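Local structure of protein YchN (Escherichia coli, 1JX7) at residues M1-I6 against N34-L39; V5-G10 against D112-F117; N9-G14 against M42-T47. The protein is of unknown function but assembles into a homohexamer, a dimer of trimers, and belongs to the DsrE/DsrF-like family. All coordinates share one frame; numbering follows the deposited sequence.

Contact 1 (M1-I6 against N34-L39)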
HETATM    1  N   MSE A   1      16.757  -8.319 -31.879  1.00 56.62           N
HETATM    2  CA  MSE A   1      16.500  -8.855 -30.509  1.00 55.34           C
HETATM    3  C   MSE A   1      15.503  -7.944 -29.803  1.00 55.69           C
HETATM    4  O   MSE A   1      14.546  -7.468 -30.415  1.00 57.27           O
HETATM    5  CB  MSE A   1      17.814  -8.928 -29.727  1.00 37.50           C
HETATM    6  CG  MSE A   1      17.732  -9.635 -28.383  1.00 38.04           C
HETATM    7 SE   MSE A   1      19.366  -9.739 -27.620  1.00 37.98          SE
HETATM    8  CE  MSE A   1      19.857  -7.981 -27.585  1.00 36.27           C
ATOM      9  N   GLN A   2      15.726  -7.696 -28.513  1.00 45.47           N
ATOM     10  CA  GLN A   2      14.828  -6.843 -27.749  1.00 42.96           C
ATOM     11  C   GLN A   2      15.340  -6.607 -26.342  1.00 41.63           C
ATOM     12  O   GLN A   2      15.770  -7.540 -25.673  1.00 42.64           O
ATOM     13  CB  GLN A   2      13.446  -7.480 -27.670  1.00 30.87           C
ATOM     14  CG  GLN A   2      12.487  -6.713 -26.816  1.00 32.33           C
ATOM     15  CD  GLN A   2      11.076  -7.245 -26.896  1.00 32.16           C
ATOM     16  OE1 GLN A   2      10.174  -6.729 -26.240  1.00 33.13           O
ATOM     17  NE2 GLN A   2      10.871  -8.287 -27.707  1.00 31.27           N
ATOM     18  N   LYS A   3      15.282  -5.353 -25.907  1.00 16.99           N
ATOM     19  CA  LYS A   3      15.741  -5.005 -24.574  1.00 14.66           C
ATOM     20  C   LYS A   3      14.565  -4.699 -23.659  1.00 13.06           C
ATOM     21  O   LYS A   3      13.782  -3.769 -23.906  1.00 12.51           O
ATOM     22  CB  LYS A   3      16.691  -3.806 -24.624  1.00 33.70           C
ATOM     23  CG  LYS A   3      17.992  -4.102 -25.345  1.00 36.21           C
ATOM     24  CD  LYS A   3      19.066  -3.049 -25.071  1.00 37.70           C
ATOM     25  CE  LYS A   3      19.507  -3.067 -23.611  1.00 40.30           C
ATOM     26  NZ  LYS A   3      20.676  -2.185 -23.333  1.00 40.35           N
ATOM     27  N   ILE A   4      14.437  -5.483 -22.605  1.00 23.77           N
ATOM     28  CA  ILE A   4      13.363  -5.300 -21.643  1.00 22.48           C
ATOM     29  C   ILE A   4      13.909  -5.048 -20.251  1.00 23.29           C
ATOM     30  O   ILE A   4      14.676  -5.850 -19.712  1.00 23.52           O
ATOM     31  CB  ILE A   4      12.448  -6.531 -21.590  1.00 12.07           C
ATOM     32  CG1 ILE A   4      11.632  -6.630 -22.875  1.00 12.50           C
ATOM     33  CG2 ILE A   4      11.555  -6.454 -20.366  1.00 10.99           C
ATOM     34  CD1 ILE A   4      10.818  -7.905 -22.959  1.00 13.54           C
ATOM     35  N   VAL A   5      13.520  -3.914 -19.663  1.00 16.56           N
ATOM     36  CA  VAL A   5      13.956  -3.570 -18.325  1.00 15.73           C
ATOM     37  C   VAL A   5      12.768  -3.761 -17.394  1.00 16.41           C
ATOM     38  O   VAL A   5      11.629  -3.408 -17.729  1.00 14.10           O
ATOM     39  CB  VAL A   5      14.425  -2.101 -18.230  1.00 13.95           C
ATOM     40  CG1 VAL A   5      14.752  -1.747 -16.792  1.00 13.13           C
ATOM     41  CG2 VAL A   5      15.636  -1.885 -19.111  1.00 13.08           C
ATOM     42  N   ILE A   6      13.032  -4.348 -16.227  1.00 24.37           N
ATOM     43  CA  ILE A   6      11.989  -4.561 -15.236  1.00 25.26           C
ATOM     44  C   ILE A   6      12.408  -3.859 -13.957  1.00 24.87           C
ATOM     45  O   ILE A   6      13.513  -4.051 -13.463  1.00 25.09           O
ATOM     46  CB  ILE A   6      11.785  -6.064 -14.934  1.00 20.90           C
ATOM     47  CG1 ILE A   6      10.918  -6.702 -16.024  1.00 22.05           C
ATOM     48  CG2 ILE A   6      11.151  -6.243 -13.545  1.00 19.77           C
ATOM     49  CD1 ILE A   6      10.479  -8.134 -15.722  1.00 22.20           C
ATOM     50  N   ASN A  34      17.131 -16.047 -25.301  1.00 32.07           N
ATOM     51  CA  ASN A  34      18.101 -14.992 -25.585  1.00 32.77           C
ATOM     52  C   ASN A  34      17.621 -13.591 -25.222  1.00 31.92           C
ATOM     53  O   ASN A  34      18.342 -12.609 -25.422  1.00 31.92           O
ATOM     54  CB  ASN A  34      18.455 -15.016 -27.073  1.00 64.28           C
ATOM     55  CG  ASN A  34      19.947 -14.969 -27.317  1.00 68.61           C
ATOM     56  OD1 ASN A  34      20.637 -14.057 -26.858  1.00 70.19           O
ATOM     57  ND2 ASN A  34      20.456 -15.962 -28.042  1.00 69.86           N
ATOM     58  N   LEU A  35      16.411 -13.491 -24.699  1.00 22.95           N
ATOM     59  CA  LEU A  35      15.832 -12.199 -24.340  1.00 20.70           C
ATOM     60  C   LEU A  35      16.750 -11.375 -23.442  1.00 20.38           C
ATOM     61  O   LEU A  35      17.088 -11.802 -22.329  1.00 20.21           O
ATOM     62  CB  LEU A  35      14.470 -12.435 -23.655  1.00 16.77           C
ATOM     63  CG  LEU A  35      13.569 -11.326 -23.111  1.00 15.49           C
ATOM     64  CD1 LEU A  35      13.988 -10.994 -21.708  1.00 15.68           C
ATOM     65  CD2 LEU A  35      13.609 -10.103 -24.010  1.00 13.88           C
ATOM     66  N   ASP A  36      17.173 -10.213 -23.941  1.00 25.85           N
ATOM     67  CA  ASP A  36      18.038  -9.293 -23.182  1.00 26.93           C
ATOM     68  C   ASP A  36      17.157  -8.695 -22.080  1.00 27.47           C
ATOM     69  O   ASP A  36      16.411  -7.735 -22.306  1.00 28.92           O
ATOM     70  CB  ASP A  36      18.565  -8.180 -24.106  1.00 32.83           C
ATOM     71  CG  ASP A  36      19.280  -7.058 -23.344  1.00 35.01           C
ATOM     72  OD1 ASP A  36      18.665  -6.474 -22.430  1.00 38.80           O
ATOM     73  OD2 ASP A  36      20.452  -6.748 -23.672  1.00 33.39           O
ATOM     74  N   LEU A  37      17.250  -9.278 -20.887  1.00 16.00           N
ATOM     75  CA  LEU A  37      16.438  -8.856 -19.753  1.00 15.13           C
ATOM     76  C   LEU A  37      17.298  -8.290 -18.645  1.00 14.25           C
ATOM     77  O   LEU A  37      18.301  -8.893 -18.258  1.00 14.37           O
ATOM     78  CB  LEU A  37      15.658 -10.067 -19.229  1.00 26.77           C
ATOM     79  CG  LEU A  37      14.492  -9.897 -18.252  1.00 26.86           C
ATOM     80  CD1 LEU A  37      14.110 -11.280 -17.736  1.00 26.93           C
ATOM     81  CD2 LEU A  37      14.884  -9.001 -17.087  1.00 27.53           C
ATOM     82  N   ARG A  38      16.896  -7.128 -18.132  1.00  9.56           N
ATOM     83  CA  ARG A  38      17.615  -6.455 -17.055  1.00  9.99           C
ATOM     84  C   ARG A  38      16.617  -6.167 -15.943  1.00 10.07           C
ATOM     85  O   ARG A  38      15.493  -5.717 -16.207  1.00  9.20           O
ATOM     86  CB  ARG A  38      18.216  -5.149 -17.550  1.00 34.92           C
ATOM     87  CG  ARG A  38      19.383  -5.283 -18.513  1.00 36.72           C
ATOM     88  CD  ARG A  38      19.776  -3.892 -18.946  1.00 41.48           C
ATOM     89  NE  ARG A  38      21.181  -3.769 -19.292  1.00 46.07           N
ATOM     90  CZ  ARG A  38      21.705  -4.136 -20.456  1.00 48.55           C
ATOM     91  NH1 ARG A  38      20.928  -4.660 -21.391  1.00 50.74           N
ATOM     92  NH2 ARG A  38      23.000  -3.967 -20.680  1.00 49.78           N
ATOM     93  N   LEU A  39      17.039  -6.411 -14.705  1.00 23.09           N
ATOM     94  CA  LEU A  39      16.207  -6.212 -13.520  1.00 22.31           C
ATOM     95  C   LEU A  39      16.792  -5.182 -12.579  1.00 21.27           C
ATOM     96  O   LEU A  39      17.917  -5.324 -12.116  1.00 22.81           O
ATOM     97  CB  LEU A  39      16.072  -7.536 -12.755  1.00 34.61           C
ATOM     98  CG  LEU A  39      14.703  -8.176 -12.490  1.00 35.86           C
ATOM     99  CD1 LEU A  39      13.880  -7.275 -11.573  1.00 36.30           C
ATOM    100  CD2 LEU A  39      13.990  -8.430 -13.818  1.00 33.97           C
TER

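Contact 2 (V5-G10 against D112-F117)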
ATOM      1  N   VAL A   5      13.520  -3.914 -19.663  1.00 16.56           N
ATOM      2  CA  VAL A   5      13.956  -3.570 -18.325  1.00 15.73           C
ATOM      3  C   VAL A   5      12.768  -3.761 -17.394  1.00 16.41           C
ATOM      4  O   VAL A   5      11.629  -3.408 -17.729  1.00 14.10           O
ATOM      5  CB  VAL A   5      14.425  -2.101 -18.230  1.00 13.95           C
ATOM      6  CG1 VAL A   5      14.752  -1.747 -16.792  1.00 13.13           C
ATOM      7  CG2 VAL A   5      15.636  -1.885 -19.111  1.00 13.08           C
ATOM      8  N   ILE A   6      13.032  -4.348 -16.227  1.00 24.37           N
ATOM      9  CA  ILE A   6      11.989  -4.561 -15.236  1.00 25.26           C
ATOM     10  C   ILE A   6      12.408  -3.859 -13.957  1.00 24.87           C
ATOM     11  O   ILE A   6      13.513  -4.051 -13.463  1.00 25.09           O
ATOM     12  CB  ILE A   6      11.785  -6.064 -14.934  1.00 20.90           C
ATOM     13  CG1 ILE A   6      10.918  -6.702 -16.024  1.00 22.05           C
ATOM     14  CG2 ILE A   6      11.151  -6.243 -13.545  1.00 19.77           C
ATOM     15  CD1 ILE A   6      10.479  -8.134 -15.722  1.00 22.20           C
ATOM     16  N   VAL A   7      11.536  -3.024 -13.420  1.00 24.81           N
ATOM     17  CA  VAL A   7      11.860  -2.338 -12.183  1.00 25.62           C
ATOM     18  C   VAL A   7      10.928  -2.872 -11.098  1.00 27.44           C
ATOM     19  O   VAL A   7       9.852  -3.391 -11.395  1.00 27.99           O
ATOM     20  CB  VAL A   7      11.695  -0.815 -12.327  1.00 13.97           C
ATOM     21  CG1 VAL A   7      12.492  -0.115 -11.245  1.00 13.63           C
ATOM     22  CG2 VAL A   7      12.182  -0.364 -13.693  1.00 13.69           C
ATOM     23  N   ALA A   8      11.358  -2.773  -9.850  1.00 22.73           N
ATOM     24  CA  ALA A   8      10.563  -3.251  -8.735  1.00 23.59           C
ATOM     25  C   ALA A   8      10.780  -2.386  -7.494  1.00 24.62           C
ATOM     26  O   ALA A   8      11.916  -2.025  -7.161  1.00 22.95           O
ATOM     27  CB  ALA A   8      10.911  -4.695  -8.443  1.00 30.10           C
ATOM     28  N   ASN A   9       9.677  -2.062  -6.817  1.00 39.88           N
ATOM     29  CA  ASN A   9       9.695  -1.228  -5.614  1.00 39.62           C
ATOM     30  C   ASN A   9       9.286  -2.031  -4.383  1.00 38.55           C
ATOM     31  O   ASN A   9       9.645  -1.687  -3.257  1.00 38.60           O
ATOM     32  CB  ASN A   9       8.723  -0.054  -5.782  1.00 48.90           C
ATOM     33  CG  ASN A   9       9.173   0.945  -6.833  1.00 53.08           C
ATOM     34  OD1 ASN A   9       9.674   0.570  -7.895  1.00 55.76           O
ATOM     35  ND2 ASN A   9       8.982   2.230  -6.553  1.00 55.42           N
ATOM     36  N   GLY A  10       8.543  -3.111  -4.602  1.00 25.87           N
ATOM     37  CA  GLY A  10       8.046  -3.916  -3.502  1.00 23.89           C
ATOM     38  C   GLY A  10       8.988  -4.687  -2.581  1.00 22.41           C
ATOM     39  O   GLY A  10       9.972  -5.282  -3.022  1.00 21.91           O
ATOM     40  N   ASP A 112      13.502  -1.067 -25.336  1.00 31.23           N
ATOM     41  CA  ASP A 112      12.276  -1.005 -26.109  1.00 31.62           C
ATOM     42  C   ASP A 112      11.113  -0.965 -25.130  1.00 31.53           C
ATOM     43  O   ASP A 112      10.138  -0.235 -25.331  1.00 32.33           O
ATOM     44  CB  ASP A 112      12.147  -2.234 -27.014  1.00 38.82           C
ATOM     45  CG  ASP A 112      13.419  -2.534 -27.789  1.00 39.81           C
ATOM     46  OD1 ASP A 112      13.979  -1.603 -28.413  1.00 40.14           O
ATOM     47  OD2 ASP A 112      13.855  -3.705 -27.772  1.00 41.90           O
ATOM     48  N   LYS A 113      11.216  -1.747 -24.066  1.00 34.31           N
ATOM     49  CA  LYS A 113      10.161  -1.782 -23.060  1.00 33.18           C
ATOM     50  C   LYS A 113      10.661  -1.720 -21.627  1.00 31.60           C
ATOM     51  O   LYS A 113      11.753  -2.192 -21.287  1.00 31.72           O
ATOM     52  CB  LYS A 113       9.296  -3.033 -23.240  1.00 25.03           C
ATOM     53  CG  LYS A 113       8.020  -2.795 -24.017  1.00 22.73           C
ATOM     54  CD  LYS A 113       7.430  -4.095 -24.502  1.00 21.09           C
ATOM     55  CE  LYS A 113       8.312  -4.705 -25.569  1.00 20.48           C
ATOM     56  NZ  LYS A 113       7.689  -5.931 -26.145  1.00 20.97           N
ATOM     57  N   VAL A 114       9.846  -1.114 -20.775  1.00 15.16           N
ATOM     58  CA  VAL A 114      10.192  -1.005 -19.367  1.00 15.73           C
ATOM     59  C   VAL A 114       8.963  -1.299 -18.515  1.00 15.59           C
ATOM     60  O   VAL A 114       8.016  -0.515 -18.460  1.00 15.86           O
ATOM     61  CB  VAL A 114      10.734   0.402 -19.031  1.00 17.91           C
ATOM     62  CG1 VAL A 114      11.082   0.479 -17.565  1.00 18.43           C
ATOM     63  CG2 VAL A 114      11.974   0.692 -19.873  1.00 18.61           C
ATOM     64  N   LEU A 115       8.989  -2.465 -17.875  1.00 19.29           N
ATOM     65  CA  LEU A 115       7.903  -2.880 -17.007  1.00 20.50           C
ATOM     66  C   LEU A 115       8.260  -2.409 -15.596  1.00 22.34           C
ATOM     67  O   LEU A 115       9.339  -2.713 -15.090  1.00 22.47           O
ATOM     68  CB  LEU A 115       7.760  -4.408 -17.056  1.00 21.82           C
ATOM     69  CG  LEU A 115       7.265  -5.072 -18.353  1.00 20.51           C
ATOM     70  CD1 LEU A 115       7.268  -4.102 -19.514  1.00 19.49           C
ATOM     71  CD2 LEU A 115       8.141  -6.270 -18.676  1.00 19.42           C
ATOM     72  N   THR A 116       7.361  -1.653 -14.979  1.00 34.77           N
ATOM     73  CA  THR A 116       7.608  -1.146 -13.632  1.00 38.50           C
ATOM     74  C   THR A 116       6.583  -1.676 -12.646  1.00 40.24           C
ATOM     75  O   THR A 116       5.475  -1.153 -12.562  1.00 40.56           O
ATOM     76  CB  THR A 116       7.549   0.374 -13.615  1.00 38.00           C
ATOM     77  OG1 THR A 116       6.268   0.795 -14.101  1.00 38.57           O
ATOM     78  CG2 THR A 116       8.649   0.961 -14.494  1.00 36.18           C
ATOM     79  N   PHE A 117       6.961  -2.711 -11.904  1.00 60.38           N
ATOM     80  CA  PHE A 117       6.091  -3.330 -10.905  1.00 61.96           C
ATOM     81  C   PHE A 117       6.306  -2.760  -9.507  1.00 62.72           C
ATOM     82  O   PHE A 117       5.382  -2.101  -8.992  1.00 63.77           O
ATOM     83  CB  PHE A 117       6.333  -4.833 -10.854  1.00 46.14           C
ATOM     84  CG  PHE A 117       5.671  -5.600 -11.950  1.00 47.42           C
ATOM     85  CD1 PHE A 117       4.286  -5.715 -11.988  1.00 47.68           C
ATOM     86  CD2 PHE A 117       6.426  -6.205 -12.947  1.00 48.08           C
ATOM     87  CE1 PHE A 117       3.660  -6.426 -13.007  1.00 48.15           C
ATOM     88  CE2 PHE A 117       5.813  -6.920 -13.968  1.00 49.15           C
ATOM     89  CZ  PHE A 117       4.422  -7.029 -13.996  1.00 48.97           C
ATOM     90  OXT PHE A 117       7.397  -2.986  -8.939  1.00 46.40           O
TER

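Contact 3 (N9-G14 against M42-T47)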
ATOM      1  N   ASN A   9       9.677  -2.062  -6.817  1.00 39.88           N
ATOM      2  CA  ASN A   9       9.695  -1.228  -5.614  1.00 39.62           C
ATOM      3  C   ASN A   9       9.286  -2.031  -4.383  1.00 38.55           C
ATOM      4  O   ASN A   9       9.645  -1.687  -3.257  1.00 38.60           O
ATOM      5  CB  ASN A   9       8.723  -0.054  -5.782  1.00 48.90           C
ATOM      6  CG  ASN A   9       9.173   0.945  -6.833  1.00 53.08           C
ATOM      7  OD1 ASN A   9       9.674   0.570  -7.895  1.00 55.76           O
ATOM      8  ND2 ASN A   9       8.982   2.230  -6.553  1.00 55.42           N
ATOM      9  N   GLY A  10       8.543  -3.111  -4.602  1.00 25.87           N
ATOM     10  CA  GLY A  10       8.046  -3.916  -3.502  1.00 23.89           C
ATOM     11  C   GLY A  10       8.988  -4.687  -2.581  1.00 22.41           C
ATOM     12  O   GLY A  10       9.972  -5.282  -3.022  1.00 21.91           O
ATOM     13  N   ALA A  11       8.659  -4.683  -1.296  1.00 14.74           N
ATOM     14  CA  ALA A  11       9.443  -5.410  -0.299  1.00 14.75           C
ATOM     15  C   ALA A  11       9.160  -6.894  -0.483  1.00 14.46           C
ATOM     16  O   ALA A  11       8.009  -7.288  -0.697  1.00 12.56           O
ATOM     17  CB  ALA A  11       9.050  -4.977   1.117  1.00 22.14           C
ATOM     18  N   PRO A  12      10.201  -7.729  -0.410  1.00 34.53           N
ATOM     19  CA  PRO A  12      10.016  -9.175  -0.578  1.00 34.80           C
ATOM     20  C   PRO A  12       9.006  -9.729   0.416  1.00 35.57           C
ATOM     21  O   PRO A  12       8.923  -9.251   1.546  1.00 36.48           O
ATOM     22  CB  PRO A  12      11.417  -9.738  -0.312  1.00 17.15           C
ATOM     23  CG  PRO A  12      12.317  -8.613  -0.677  1.00 18.40           C
ATOM     24  CD  PRO A  12      11.615  -7.397  -0.165  1.00 17.86           C
ATOM     25  N   TYR A  13       8.229 -10.719   0.012  1.00 23.70           N
ATOM     26  CA  TYR A  13       7.274 -11.414   0.877  1.00 24.62           C
ATOM     27  C   TYR A  13       6.140 -10.648   1.534  1.00 26.16           C
ATOM     28  O   TYR A  13       5.088 -11.220   1.793  1.00 27.36           O
ATOM     29  CB  TYR A  13       8.028 -12.064   2.014  1.00 22.32           C
ATOM     30  CG  TYR A  13       9.080 -12.996   1.543  1.00 22.07           C
ATOM     31  CD1 TYR A  13       8.747 -14.223   0.980  1.00 21.98           C
ATOM     32  CD2 TYR A  13      10.437 -12.665   1.642  1.00 21.28           C
ATOM     33  CE1 TYR A  13       9.728 -15.102   0.503  1.00 22.63           C
ATOM     34  CE2 TYR A  13      11.427 -13.533   1.170  1.00 22.76           C
ATOM     35  CZ  TYR A  13      11.067 -14.751   0.598  1.00 23.79           C
ATOM     36  OH  TYR A  13      12.044 -15.602   0.145  1.00 21.85           O
ATOM     37  N   GLY A  14       6.363  -9.386   1.798  1.00 27.23           N
ATOM     38  CA  GLY A  14       5.335  -8.609   2.444  1.00 27.37           C
ATOM     39  C   GLY A  14       4.319  -8.236   1.382  1.00 28.82           C
ATOM     40  O   GLY A  14       3.118  -8.211   1.642  1.00 29.27           O
HETATM   41  N   MSE A  42      14.488  -0.989  -6.758  1.00 16.53           N
HETATM   42  CA  MSE A  42      14.569   0.261  -6.007  1.00 16.67           C
HETATM   43  C   MSE A  42      13.973   0.106  -4.614  1.00 15.54           C
HETATM   44  O   MSE A  42      13.441  -0.939  -4.261  1.00 14.68           O
HETATM   45  CB  MSE A  42      13.827   1.387  -6.746  1.00 25.13           C
HETATM   46  CG  MSE A  42      14.424   1.767  -8.092  1.00 26.44           C
HETATM   47 SE   MSE A  42      13.693   3.239  -8.790  1.00 27.97          SE
HETATM   48  CE  MSE A  42      12.004   2.705  -9.006  1.00 28.44           C
ATOM     49  N   SER A  43      14.076   1.179  -3.830  1.00 18.24           N
ATOM     50  CA  SER A  43      13.538   1.232  -2.506  1.00 19.15           C
ATOM     51  C   SER A  43      13.513  -0.095  -1.756  1.00 18.69           C
ATOM     52  O   SER A  43      14.540  -0.775  -1.686  1.00 18.76           O
ATOM     53  CB  SER A  43      12.139   1.817  -2.527  1.00 26.16           C
ATOM     54  OG  SER A  43      11.250   0.965  -3.223  1.00 29.46           O
ATOM     55  N   ASP A  44      12.372  -0.496  -1.202  1.00 27.63           N
ATOM     56  CA  ASP A  44      12.102  -1.781  -0.570  1.00 28.28           C
ATOM     57  C   ASP A  44      12.496  -3.120  -1.203  1.00 28.65           C
ATOM     58  O   ASP A  44      12.939  -4.033  -0.483  1.00 29.01           O
ATOM     59  CB  ASP A  44      10.654  -1.881  -0.167  1.00 31.48           C
ATOM     60  CG  ASP A  44      10.211  -0.715   0.674  1.00 33.47           C
ATOM     61  OD1 ASP A  44       9.044  -0.724   1.107  1.00 35.09           O
ATOM     62  OD2 ASP A  44      11.032   0.207   0.902  1.00 36.44           O
ATOM     63  N   ALA A  45      12.357  -3.256  -2.517  1.00 23.79           N
ATOM     64  CA  ALA A  45      12.695  -4.508  -3.202  1.00 22.47           C
ATOM     65  C   ALA A  45      14.179  -4.831  -3.094  1.00 21.33           C
ATOM     66  O   ALA A  45      14.632  -5.878  -3.535  1.00 22.66           O
ATOM     67  CB  ALA A  45      12.284  -4.426  -4.705  1.00  8.63           C
ATOM     68  N   VAL A  46      14.929  -3.927  -2.481  1.00 22.62           N
ATOM     69  CA  VAL A  46      16.363  -4.070  -2.353  1.00 23.05           C
ATOM     70  C   VAL A  46      16.842  -5.075  -1.318  1.00 21.95           C
ATOM     71  O   VAL A  46      17.933  -5.633  -1.444  1.00 20.70           O
ATOM     72  CB  VAL A  46      16.993  -2.678  -2.083  1.00 19.01           C
ATOM     73  CG1 VAL A  46      18.333  -2.818  -1.417  1.00 19.58           C
ATOM     74  CG2 VAL A  46      17.142  -1.936  -3.405  1.00 18.30           C
ATOM     75  N   THR A  47      16.030  -5.311  -0.279  1.00 12.06           N
ATOM     76  CA  THR A  47      16.412  -6.270   0.750  1.00 10.23           C
ATOM     77  C   THR A  47      16.309  -7.678   0.176  1.00 10.37           C
ATOM     78  O   THR A  47      16.880  -8.622   0.732  1.00  9.60           O
ATOM     79  CB  THR A  47      15.509  -6.132   2.026  1.00 12.01           C
ATOM     80  OG1 THR A  47      14.142  -6.404   1.700  1.00 12.40           O
ATOM     81  CG2 THR A  47      15.591  -4.738   2.597  1.00  9.92           C
TER

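Contact 1 (M1-I6 against N34-L39)
Over one face of the Arg38 guanidinium sits the ammonium of Lys3, with NZ of Lys3 3.6 Å from CZ of Arg38. Arg38 NH1 turns to the carboxylate of Asp36, two residues back on the same strand, and touches OD1 and OD2 of Asp36 at 3.1 Å each: a salt bridge whose two hydrogen bonds are weak. Trp107 adds a cation-pi contact to the same arginine. Lys3 and Asp36 are bridge partners and run side by side. Asp36 holds CG anti to its backbone N (chi1 170°), while the lysine chain bends at chi3 (66°) and brings CE of Lys3 to 3.7 Å from OD1 of Asp36. Lys3 NZ stays 4.6 Å from OD2 of Asp36, beyond a salt bridge, and close to the like-charged Arg38 NH1; the carboxylate probably eases that repulsion.

Behind this polar face the backbones form the first beta-alpha-beta unit of a parallel sheet, strands 3-8 and 36-41 being joined through helix 17-31. Ile4 N donates to Asp36 O in a nearly straight bond (176°), lying almost along the C=O axis. Arg38 N returns a bond to Ile4 O, Ile6 N donates to Arg38 O at 2.8 Å, and the pairing runs on to Phe40.

The other face is aliphatic and is covered by helix 17-31, where Ala25 meets Ile6, Leu37 and Leu39. Leu39 lies alongside Ile6: both its methyls close on CG2 of Ile6, and CD2 also meets CB. Toward the strand starts, Leu35 crosses Ile4 at about a right angle, CD2 of Leu35 reaching CD1 of Ile4 at 3.7 Å. Gln2 and Ile4 also pack on Leu109 of a neighbouring subunit. At the chain start, methyl CE of Met1, a selenomethionine, rests 3.7 Å from CB of Asp36.

Contact 2 (V5-G10 against D112-F117)
Strand 113-116, outermost on its side of the sheet within this chain, pairs in parallel with the first strand of the alpha/beta fold. Val5 and Val7 each use both N and O: Val5 N takes Lys113 O, Leu115 N takes Val5 O, Val7 N takes Leu115 O and Phe117 N takes Val7 O.

On the face of Val7, Val114 and Thr116 the branches are set by chi1. Thr116 keeps OG1 in the crowded position between N and the carbonyl carbon (chi1 57°), which leaves CG2 beside its backbone N, 3.9 Å from CG2 of Val7. Val114 places CG1 anti to its N (chi1 180°), and that methyl is 4.1 Å from Val7 CG2. Thr116 OG1 bonds to Thr116 O of a neighbouring subunit, and Leu115, on the opposite face, packs on Val114 of another: the strand belongs to the subunit interface.

On the other face Leu115 carries CG beside its N (chi1 -68°) and crosses Ile6 obliquely, CD2 of Leu115 meeting CG1 of Ile6 at 3.9 Å. Phe117, its CG likewise beside N, packs against Ser21 and Leu24 of helix 17-31. Its terminal carboxylate extends the ladder: Asn9 N donates to OXT of Phe117 at 3.2 Å.

Contact 3 (N9-G14 against M42-T47)
The polar contacts gather on one carbonyl. Asn9 O accepts a weak, bent bond from Ala45 N at 3.2 Å (128°), and Ser43 OG stands 3.1 Å from Asn9 O in what is at best a weak bond. Ser43 gets its hydroxyl there by holding OG between its backbone N and carbonyl carbon (chi1 65°). Within the 3-10 turn, Thr47 OG1 gives a weak bond to Asp44 O. Asp44 turns its carboxylate elsewhere, OD2 forming a salt bridge with Arg85.

Van der Waals contacts fill in the rest. Asp44 meets loop 9-14 through its CB, which lies 3.3 Å from Asn9 O and 3.7 Å from CB of Ala11. The Pro12 ring crosses Thr47 obliquely, and its CD comes to 3.3 Å from OG1 of Thr47. Met42, a selenomethionine bent at chi3 (-63°), runs alongside Asn9 and sets CE 3.3 Å from OD1 of Asn9.

Between subunits, Met42 packs on Phe117 of one neighbouring subunit, while Ala11 and Asp44 meet Asp44 and Ala11 of another.

Residues 9-14 are a loop, and 42-47 the loop after strand 36-41 that turns into a 3-10 segment at 44-47. Both leave the C-terminal ends of adjacent parallel strands, the edge where alpha/beta folds of this kind usually place their functional sites, though none is established for this protein.

From the N terminus, strand 3-8 enters contact 1 first, which closes the loop running through helix 17-31 to strand 36-41. Residues 5-10 then enter contact 2, which shares Val5 and Ile6 with contact 1 and closes nearly the whole chain by bringing the C terminus to the first strand's other edge. Residues 9-14 lead into contact 3, which starts from the same stretch as contact 2, sharing Asn9 and Gly10, and crosses contact 1 as their segments alternate. Strand 3-8 thus lies between two neighbours, and a probable bond from Met42 N to Ala8 O joins the sheet of contacts 1 and 2 to the loops of contact 3.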